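Local coordinates for YCAC GENE product (Escherichia coli, PDB 1YAC), which is probably a hydrolase of unknown specificity, an octamer related to isochorismatase-type enzymes and built as a three-layer alpha-beta-alpha sandwich, at residues 88-101 with 117-131. Numbering follows the deposited sequence.
Sequences INAWDNEDFVKAVK and VCVAFPALSAIEEGF
Trp-91 lies with one indole face against helix 115-128, joining two neighbouring helical elements of the alpha-beta-alpha sandwich of the isochorismatase fold. Ser-125 CB forms a CH-pi contact over the five-membered ring, 3.8 Å from its centroid, and Ala-126 CB does the same over the six-membered ring, while Val-97 CG2 covers the opposite face toward its rim. In the ring plane, NE1 of Trp-91 gives a nearly straight hydrogen bond (172°) to Glu-129 OE2, 2.9 Å away, meeting that oxygen from above the carboxylate plane. The far edge of the indole reaches Phe-131, whose CE2 is 3.7 Å from Trp-91 CH2, the two rings meeting obliquely with planes 75° apart. A leucine in place of Trp-91 would probably leave Glu-129 OE2 without its indole donor and open a gap over Ser-125 and Ala-126. The other carboxylate oxygen, OE1, accepts the hydrogen bond of a salt bridge from Lys-101 NZ on its syn side, and a bend at chi2 turns the Glu-129 carboxylate to serve both donors.

Toward the N-terminal part of helix 115-128, the amide of Asn-89 runs past Phe-121 CB and Pro-122. CG of Asn-89 stands anti to the backbone nitrogen (chi1 175°), which carries ND2 to Ser-125 OG at 2.9 Å, almost exactly in the amide plane; that hydroxyl in turn donates to Phe-121 O. The amide oxygen OD1 turns back to accept from Trp-91 N, an Asx turn that ties the loop directly to the residue bearing the indole. Behind the contact, Phe-96 and Val-100 pack on strand 54-59, whereas Ala-126 touches strand 132-136; Tyr-5 of a second subunit packs on Ser-125. A water bridges the two segments, donating to Ile-88 O and Cys-118 O and accepting from Ala-90 N at 2.7 Å.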
ATOM      1  N   ILE A  88       5.942  -8.337 -33.225  1.00 15.76           N
ATOM      2  CA  ILE A  88       5.756  -7.897 -31.844  1.00 14.23           C
ATOM      3  C   ILE A  88       7.116  -7.626 -31.208  1.00 11.67           C
ATOM      4  O   ILE A  88       7.318  -6.587 -30.584  1.00 11.45           O
ATOM      5  CB  ILE A  88       4.911  -8.926 -31.053  1.00 14.47           C
ATOM      6  CG1 ILE A  88       3.484  -8.953 -31.626  1.00 15.95           C
ATOM      7  CG2 ILE A  88       4.892  -8.570 -29.580  1.00 13.23           C
ATOM      8  CD1 ILE A  88       2.533  -9.942 -30.958  1.00 17.98           C
ATOM      9  N   ASN A  89       8.035  -8.581 -31.330  1.00 10.09           N
ATOM     10  CA  ASN A  89       9.407  -8.396 -30.829  1.00 10.18           C
ATOM     11  C   ASN A  89      10.109  -7.576 -31.936  1.00 10.44           C
ATOM     12  O   ASN A  89      10.214  -8.030 -33.083  1.00 10.81           O
ATOM     13  CB  ASN A  89      10.114  -9.741 -30.676  1.00  9.74           C
ATOM     14  CG  ASN A  89      11.566  -9.589 -30.282  1.00 10.22           C
ATOM     15  OD1 ASN A  89      12.085  -8.484 -30.158  1.00 12.09           O
ATOM     16  ND2 ASN A  89      12.228 -10.707 -30.061  1.00 10.89           N
ATOM     17  N   ALA A  90      10.542  -6.354 -31.609  1.00 10.18           N
ATOM     18  CA  ALA A  90      11.223  -5.482 -32.567  1.00 10.51           C
ATOM     19  C   ALA A  90      12.434  -6.153 -33.202  1.00 10.91           C
ATOM     20  O   ALA A  90      12.771  -5.872 -34.357  1.00 10.29           O
ATOM     21  CB  ALA A  90      11.657  -4.185 -31.896  1.00 10.47           C
ATOM     22  N   TRP A  91      13.089  -7.035 -32.445  1.00 10.12           N
ATOM     23  CA  TRP A  91      14.255  -7.749 -32.955  1.00 10.07           C
ATOM     24  C   TRP A  91      13.917  -8.655 -34.137  1.00 10.32           C
ATOM     25  O   TRP A  91      14.804  -9.041 -34.877  1.00 10.82           O
ATOM     26  CB  TRP A  91      14.946  -8.554 -31.857  1.00  8.43           C
ATOM     27  CG  TRP A  91      16.423  -8.635 -32.088  1.00  9.64           C
ATOM     28  CD1 TRP A  91      17.113  -9.655 -32.697  1.00 10.94           C
ATOM     29  CD2 TRP A  91      17.402  -7.646 -31.738  1.00  9.71           C
ATOM     30  NE1 TRP A  91      18.455  -9.356 -32.745  1.00  9.99           N
ATOM     31  CE2 TRP A  91      18.658  -8.130 -32.165  1.00 11.46           C
ATOM     32  CE3 TRP A  91      17.334  -6.394 -31.102  1.00 10.23           C
ATOM     33  CZ2 TRP A  91      19.844  -7.404 -31.976  1.00 11.77           C
ATOM     34  CZ3 TRP A  91      18.509  -5.677 -30.915  1.00 10.77           C
ATOM     35  CH2 TRP A  91      19.747  -6.184 -31.351  1.00 11.93           C
ATOM     36  N   ASP A  92      12.646  -9.026 -34.284  1.00 10.97           N
ATOM     37  CA  ASP A  92      12.208  -9.856 -35.407  1.00 10.53           C
ATOM     38  C   ASP A  92      12.044  -9.032 -36.684  1.00 12.06           C
ATOM     39  O   ASP A  92      11.820  -9.590 -37.762  1.00 13.28           O
ATOM     40  CB  ASP A  92      10.892 -10.558 -35.080  1.00 12.90           C
ATOM     41  CG  ASP A  92      11.080 -11.783 -34.202  1.00 14.51           C
ATOM     42  OD1 ASP A  92      12.180 -12.379 -34.223  1.00 16.00           O
ATOM     43  OD2 ASP A  92      10.126 -12.157 -33.491  1.00 13.65           O
ATOM     44  N   ASN A  93      12.130  -7.709 -36.562  1.00 11.48           N
ATOM     45  CA  ASN A  93      12.014  -6.807 -37.714  1.00 12.43           C
ATOM     46  C   ASN A  93      13.433  -6.569 -38.240  1.00 13.03           C
ATOM     47  O   ASN A  93      14.299  -6.057 -37.524  1.00 13.20           O
ATOM     48  CB  ASN A  93      11.360  -5.482 -37.282  1.00 11.39           C
ATOM     49  CG  ASN A  93      11.235  -4.477 -38.426  1.00 13.36           C
ATOM     50  OD1 ASN A  93      12.237  -3.932 -38.900  1.00 14.04           O
ATOM     51  ND2 ASN A  93      10.003  -4.197 -38.845  1.00 12.02           N
ATOM     52  N   GLU A  94      13.685  -6.956 -39.484  1.00 14.47           N
ATOM     53  CA  GLU A  94      15.018  -6.807 -40.076  1.00 16.00           C
ATOM     54  C   GLU A  94      15.554  -5.370 -40.126  1.00 15.06           C
ATOM     55  O   GLU A  94      16.749  -5.134 -39.889  1.00 14.65           O
ATOM     56  CB  GLU A  94      15.040  -7.443 -41.462  1.00 20.23           C
ATOM     57  CG  GLU A  94      14.750  -8.934 -41.424  1.00 29.04           C
ATOM     58  CD  GLU A  94      14.846  -9.595 -42.791  1.00 34.39           C
ATOM     59  OE1 GLU A  94      14.206  -9.094 -43.745  1.00 37.66           O
ATOM     60  OE2 GLU A  94      15.554 -10.621 -42.902  1.00 36.65           O
ATOM     61  N   ASP A  95      14.679  -4.412 -40.438  1.00 14.64           N
ATOM     62  CA  ASP A  95      15.071  -3.006 -40.488  1.00 13.37           C
ATOM     63  C   ASP A  95      15.498  -2.532 -39.110  1.00 12.48           C
ATOM     64  O   ASP A  95      16.446  -1.756 -38.983  1.00 12.23           O
ATOM     65  CB  ASP A  95      13.917  -2.126 -40.971  1.00 15.61           C
ATOM     66  CG  ASP A  95      13.748  -2.156 -42.471  1.00 20.28           C
ATOM     67  OD1 ASP A  95      14.652  -2.659 -43.168  1.00 23.06           O
ATOM     68  OD2 ASP A  95      12.719  -1.657 -42.960  1.00 24.95           O
ATOM     69  N   PHE A  96      14.791  -2.994 -38.080  1.00 10.81           N
ATOM     70  CA  PHE A  96      15.113  -2.599 -36.715  1.00 10.35           C
ATOM     71  C   PHE A  96      16.520  -3.067 -36.330  1.00 10.20           C
ATOM     72  O   PHE A  96      17.349  -2.258 -35.911  1.00  9.21           O
ATOM     73  CB  PHE A  96      14.069  -3.144 -35.729  1.00  9.17           C
ATOM     74  CG  PHE A  96      14.316  -2.740 -34.305  1.00  8.85           C
ATOM     75  CD1 PHE A  96      13.911  -1.493 -33.843  1.00  8.25           C
ATOM     76  CD2 PHE A  96      14.973  -3.605 -33.420  1.00  8.92           C
ATOM     77  CE1 PHE A  96      14.151  -1.106 -32.527  1.00  7.34           C
ATOM     78  CE2 PHE A  96      15.215  -3.227 -32.101  1.00  6.69           C
ATOM     79  CZ  PHE A  96      14.803  -1.974 -31.658  1.00  7.11           C
ATOM     80  N   VAL A  97      16.794  -4.359 -36.504  1.00 10.18           N
ATOM     81  CA  VAL A  97      18.107  -4.911 -36.160  1.00 11.61           C
ATOM     82  C   VAL A  97      19.215  -4.211 -36.957  1.00 12.70           C
ATOM     83  O   VAL A  97      20.261  -3.855 -36.404  1.00 11.62           O
ATOM     84  CB  VAL A  97      18.176  -6.454 -36.376  1.00 12.10           C
ATOM     85  CG1 VAL A  97      19.541  -6.974 -35.947  1.00 11.94           C
ATOM     86  CG2 VAL A  97      17.101  -7.161 -35.557  1.00 13.34           C
ATOM     87  N   LYS A  98      18.964  -3.969 -38.241  1.00 12.56           N
ATOM     88  CA  LYS A  98      19.939  -3.286 -39.091  1.00 13.84           C
ATOM     89  C   LYS A  98      20.272  -1.908 -38.512  1.00 13.52           C
ATOM     90  O   LYS A  98      21.447  -1.542 -38.379  1.00 12.24           O
ATOM     91  CB  LYS A  98      19.389  -3.125 -40.507  1.00 16.92           C
ATOM     92  CG  LYS A  98      20.000  -4.055 -41.525  1.00 23.85           C
ATOM     93  CD  LYS A  98      19.452  -3.774 -42.918  1.00 28.39           C
ATOM     94  CE  LYS A  98      19.744  -2.341 -43.347  1.00 31.43           C
ATOM     95  NZ  LYS A  98      19.234  -2.062 -44.725  1.00 36.37           N
ATOM     96  N   ALA A  99      19.238  -1.166 -38.121  1.00 11.71           N
ATOM     97  CA  ALA A  99      19.443   0.165 -37.553  1.00 11.33           C
ATOM     98  C   ALA A  99      20.253   0.069 -36.257  1.00 10.88           C
ATOM     99  O   ALA A  99      21.197   0.840 -36.052  1.00 10.40           O
ATOM    100  CB  ALA A  99      18.104   0.858 -37.305  1.00 10.74           C
ATOM    101  N   VAL A 100      19.914  -0.901 -35.408  1.00 10.66           N
ATOM    102  CA  VAL A 100      20.630  -1.089 -34.150  1.00 11.05           C
ATOM    103  C   VAL A 100      22.107  -1.382 -34.411  1.00 10.57           C
ATOM    104  O   VAL A 100      22.985  -0.716 -33.863  1.00 10.37           O
ATOM    105  CB  VAL A 100      20.034  -2.237 -33.307  1.00 11.20           C
ATOM    106  CG1 VAL A 100      20.919  -2.503 -32.083  1.00 11.80           C
ATOM    107  CG2 VAL A 100      18.617  -1.881 -32.870  1.00 10.07           C
ATOM    108  N   LYS A 101      22.374  -2.352 -35.276  1.00 11.32           N
ATOM    109  CA  LYS A 101      23.753  -2.710 -35.588  1.00 11.66           C
ATOM    110  C   LYS A 101      24.506  -1.589 -36.294  1.00 11.86           C
ATOM    111  O   LYS A 101      25.713  -1.440 -36.106  1.00 12.33           O
ATOM    112  CB  LYS A 101      23.803  -4.014 -36.387  1.00 12.85           C
ATOM    113  CG  LYS A 101      23.333  -5.228 -35.564  1.00 11.98           C
ATOM    114  CD  LYS A 101      23.465  -6.533 -36.320  1.00 14.53           C
ATOM    115  CE  LYS A 101      23.067  -7.692 -35.431  1.00 15.29           C
ATOM    116  NZ  LYS A 101      23.292  -9.002 -36.088  1.00 16.69           N
ATOM    117  N   VAL A 117       6.939  -7.315 -22.877  1.00  6.46           N
ATOM    118  CA  VAL A 117       6.863  -7.684 -24.283  1.00  8.91           C
ATOM    119  C   VAL A 117       7.766  -6.810 -25.153  1.00 10.77           C
ATOM    120  O   VAL A 117       8.820  -7.250 -25.599  1.00 11.45           O
ATOM    121  CB  VAL A 117       5.414  -7.605 -24.822  1.00  8.27           C
ATOM    122  CG1 VAL A 117       5.398  -7.805 -26.345  1.00  8.55           C
ATOM    123  CG2 VAL A 117       4.557  -8.670 -24.152  1.00  7.25           C
ATOM    124  N   CYS A 118       7.414  -5.541 -25.314  1.00 11.94           N
ATOM    125  CA  CYS A 118       8.214  -4.683 -26.175  1.00 14.30           C
ATOM    126  C   CYS A 118       9.606  -4.357 -25.677  1.00 13.77           C
ATOM    127  O   CYS A 118      10.463  -3.982 -26.473  1.00 14.75           O
ATOM    128  CB  CYS A 118       7.440  -3.444 -26.587  1.00 16.40           C
ATOM    129  SG  CYS A 118       5.958  -3.929 -27.468  1.00 30.82           S
ATOM    130  N   VAL A 119       9.833  -4.474 -24.370  1.00 11.33           N
ATOM    131  CA  VAL A 119      11.162  -4.244 -23.826  1.00  9.98           C
ATOM    132  C   VAL A 119      11.879  -5.582 -23.656  1.00 10.48           C
ATOM    133  O   VAL A 119      12.943  -5.802 -24.233  1.00  9.80           O
ATOM    134  CB  VAL A 119      11.130  -3.506 -22.474  1.00 10.07           C
ATOM    135  CG1 VAL A 119      12.547  -3.427 -21.872  1.00 10.07           C
ATOM    136  CG2 VAL A 119      10.586  -2.100 -22.681  1.00  8.99           C
ATOM    137  N   ALA A 120      11.267  -6.494 -22.907  1.00  9.26           N
ATOM    138  CA  ALA A 120      11.879  -7.802 -22.651  1.00  8.95           C
ATOM    139  C   ALA A 120      12.243  -8.631 -23.878  1.00  8.94           C
ATOM    140  O   ALA A 120      13.354  -9.170 -23.947  1.00  8.77           O
ATOM    141  CB  ALA A 120      10.994  -8.630 -21.706  1.00  9.13           C
ATOM    142  N   PHE A 121      11.338  -8.733 -24.853  1.00  8.58           N
ATOM    143  CA  PHE A 121      11.631  -9.565 -26.029  1.00  8.26           C
ATOM    144  C   PHE A 121      12.910  -9.101 -26.749  1.00  8.55           C
ATOM    145  O   PHE A 121      13.856  -9.895 -26.919  1.00  8.79           O
ATOM    146  CB  PHE A 121      10.426  -9.654 -26.982  1.00  6.49           C
ATOM    147  CG  PHE A 121       9.213 -10.365 -26.400  1.00  8.31           C
ATOM    148  CD1 PHE A 121       9.206 -10.842 -25.086  1.00  7.73           C
ATOM    149  CD2 PHE A 121       8.065 -10.533 -27.171  1.00  7.54           C
ATOM    150  CE1 PHE A 121       8.064 -11.478 -24.542  1.00  9.01           C
ATOM    151  CE2 PHE A 121       6.922 -11.168 -26.636  1.00  9.69           C
ATOM    152  CZ  PHE A 121       6.926 -11.638 -25.318  1.00  6.82           C
ATOM    153  N   PRO A 122      12.971  -7.814 -27.163  1.00  8.09           N
ATOM    154  CA  PRO A 122      14.205  -7.403 -27.837  1.00  8.51           C
ATOM    155  C   PRO A 122      15.415  -7.392 -26.895  1.00 10.01           C
ATOM    156  O   PRO A 122      16.549  -7.618 -27.339  1.00  9.46           O
ATOM    157  CB  PRO A 122      13.848  -6.024 -28.399  1.00  9.07           C
ATOM    158  CG  PRO A 122      12.767  -5.539 -27.495  1.00  8.35           C
ATOM    159  CD  PRO A 122      11.945  -6.761 -27.264  1.00  6.10           C
ATOM    160  N   ALA A 123      15.194  -7.140 -25.600  1.00  9.04           N
ATOM    161  CA  ALA A 123      16.320  -7.168 -24.652  1.00  9.35           C
ATOM    162  C   ALA A 123      16.938  -8.577 -24.642  1.00  9.01           C
ATOM    163  O   ALA A 123      18.154  -8.727 -24.720  1.00  9.08           O
ATOM    164  CB  ALA A 123      15.870  -6.775 -23.232  1.00  7.62           C
ATOM    165  N   LEU A 124      16.092  -9.602 -24.585  1.00  9.05           N
ATOM    166  CA  LEU A 124      16.558 -10.984 -24.552  1.00 10.32           C
ATOM    167  C   LEU A 124      17.227 -11.368 -25.870  1.00 10.38           C
ATOM    168  O   LEU A 124      18.252 -12.056 -25.879  1.00 10.66           O
ATOM    169  CB  LEU A 124      15.385 -11.930 -24.236  1.00 11.70           C
ATOM    170  CG  LEU A 124      14.714 -11.711 -22.873  1.00 14.01           C
ATOM    171  CD1 LEU A 124      13.491 -12.613 -22.717  1.00 13.93           C
ATOM    172  CD2 LEU A 124      15.714 -11.955 -21.755  1.00 14.34           C
ATOM    173  N   SER A 125      16.642 -10.926 -26.978  1.00 10.82           N
ATOM    174  CA  SER A 125      17.192 -11.207 -28.308  1.00  9.75           C
ATOM    175  C   SER A 125      18.573 -10.569 -28.440  1.00  9.77           C
ATOM    176  O   SER A 125      19.515 -11.204 -28.913  1.00 11.16           O
ATOM    177  CB  SER A 125      16.265 -10.648 -29.394  1.00 10.41           C
ATOM    178  OG  SER A 125      15.021 -11.352 -29.454  1.00 11.49           O
ATOM    179  N   ALA A 126      18.691  -9.326 -27.979  1.00  9.62           N
ATOM    180  CA  ALA A 126      19.947  -8.579 -28.039  1.00  9.89           C
ATOM    181  C   ALA A 126      21.044  -9.226 -27.183  1.00 10.36           C
ATOM    182  O   ALA A 126      22.212  -9.274 -27.585  1.00 10.03           O
ATOM    183  CB  ALA A 126      19.713  -7.125 -27.629  1.00  9.48           C
ATOM    184  N   ILE A 127      20.665  -9.735 -26.011  1.00  9.43           N
ATOM    185  CA  ILE A 127      21.618 -10.405 -25.129  1.00 10.74           C
ATOM    186  C   ILE A 127      22.141 -11.646 -25.854  1.00 12.02           C
ATOM    187  O   ILE A 127      23.355 -11.892 -25.870  1.00 12.98           O
ATOM    188  CB  ILE A 127      20.966 -10.792 -23.760  1.00 10.18           C
ATOM    189  CG1 ILE A 127      20.806  -9.538 -22.890  1.00  9.11           C
ATOM    190  CG2 ILE A 127      21.804 -11.860 -23.021  1.00  9.93           C
ATOM    191  CD1 ILE A 127      19.956  -9.751 -21.646  1.00  8.22           C
ATOM    192  N   GLU A 128      21.250 -12.392 -26.505  1.00 11.82           N
ATOM    193  CA  GLU A 128      21.687 -13.586 -27.236  1.00 13.67           C
ATOM    194  C   GLU A 128      22.668 -13.207 -28.349  1.00 12.85           C
ATOM    195  O   GLU A 128      23.596 -13.950 -28.652  1.00 13.19           O
ATOM    196  CB  GLU A 128      20.502 -14.340 -27.842  1.00 14.35           C
ATOM    197  CG  GLU A 128      20.935 -15.520 -28.707  1.00 18.04           C
ATOM    198  CD  GLU A 128      19.776 -16.335 -29.248  1.00 22.10           C
ATOM    199  OE1 GLU A 128      18.727 -16.438 -28.574  1.00 22.24           O
ATOM    200  OE2 GLU A 128      19.926 -16.905 -30.348  1.00 25.85           O
ATOM    201  N   GLU A 129      22.457 -12.043 -28.951  1.00 12.29           N
ATOM    202  CA  GLU A 129      23.331 -11.567 -30.019  1.00 13.80           C
ATOM    203  C   GLU A 129      24.668 -11.020 -29.512  1.00 13.47           C
ATOM    204  O   GLU A 129      25.527 -10.660 -30.309  1.00 15.09           O
ATOM    205  CB  GLU A 129      22.620 -10.519 -30.879  1.00 13.69           C
ATOM    206  CG  GLU A 129      21.501 -11.083 -31.745  1.00 17.90           C
ATOM    207  CD  GLU A 129      21.661 -10.753 -33.223  1.00 20.10           C
ATOM    208  OE1 GLU A 129      22.786 -10.446 -33.661  1.00 21.84           O
ATOM    209  OE2 GLU A 129      20.659 -10.813 -33.963  1.00 21.36           O
ATOM    210  N   GLY A 130      24.846 -10.947 -28.195  1.00 12.34           N
ATOM    211  CA  GLY A 130      26.100 -10.465 -27.656  1.00 10.28           C
ATOM    212  C   GLY A 130      26.161  -9.028 -27.197  1.00 10.43           C
ATOM    213  O   GLY A 130      27.229  -8.552 -26.809  1.00 11.28           O
ATOM    214  N   PHE A 131      25.040  -8.318 -27.226  1.00  9.26           N
ATOM    215  CA  PHE A 131      25.041  -6.926 -26.772  1.00  8.83           C
ATOM    216  C   PHE A 131      24.970  -6.820 -25.244  1.00  8.62           C
ATOM    217  O   PHE A 131      24.489  -7.732 -24.566  1.00  9.96           O
ATOM    218  CB  PHE A 131      23.833  -6.172 -27.344  1.00  8.88           C
ATOM    219  CG  PHE A 131      23.915  -5.903 -28.821  1.00  9.72           C
ATOM    220  CD1 PHE A 131      24.512  -4.738 -29.295  1.00 10.45           C
ATOM    221  CD2 PHE A 131      23.360  -6.795 -29.737  1.00 10.99           C
ATOM    222  CE1 PHE A 131      24.546  -4.464 -30.669  1.00 11.84           C
ATOM    223  CE2 PHE A 131      23.389  -6.535 -31.102  1.00 11.63           C
ATOM    224  CZ  PHE A 131      23.983  -5.365 -31.566  1.00 11.90           C
TER
HETATM  225  O   HOH W   1       9.562  -5.344 -29.260  1.00 11.43           O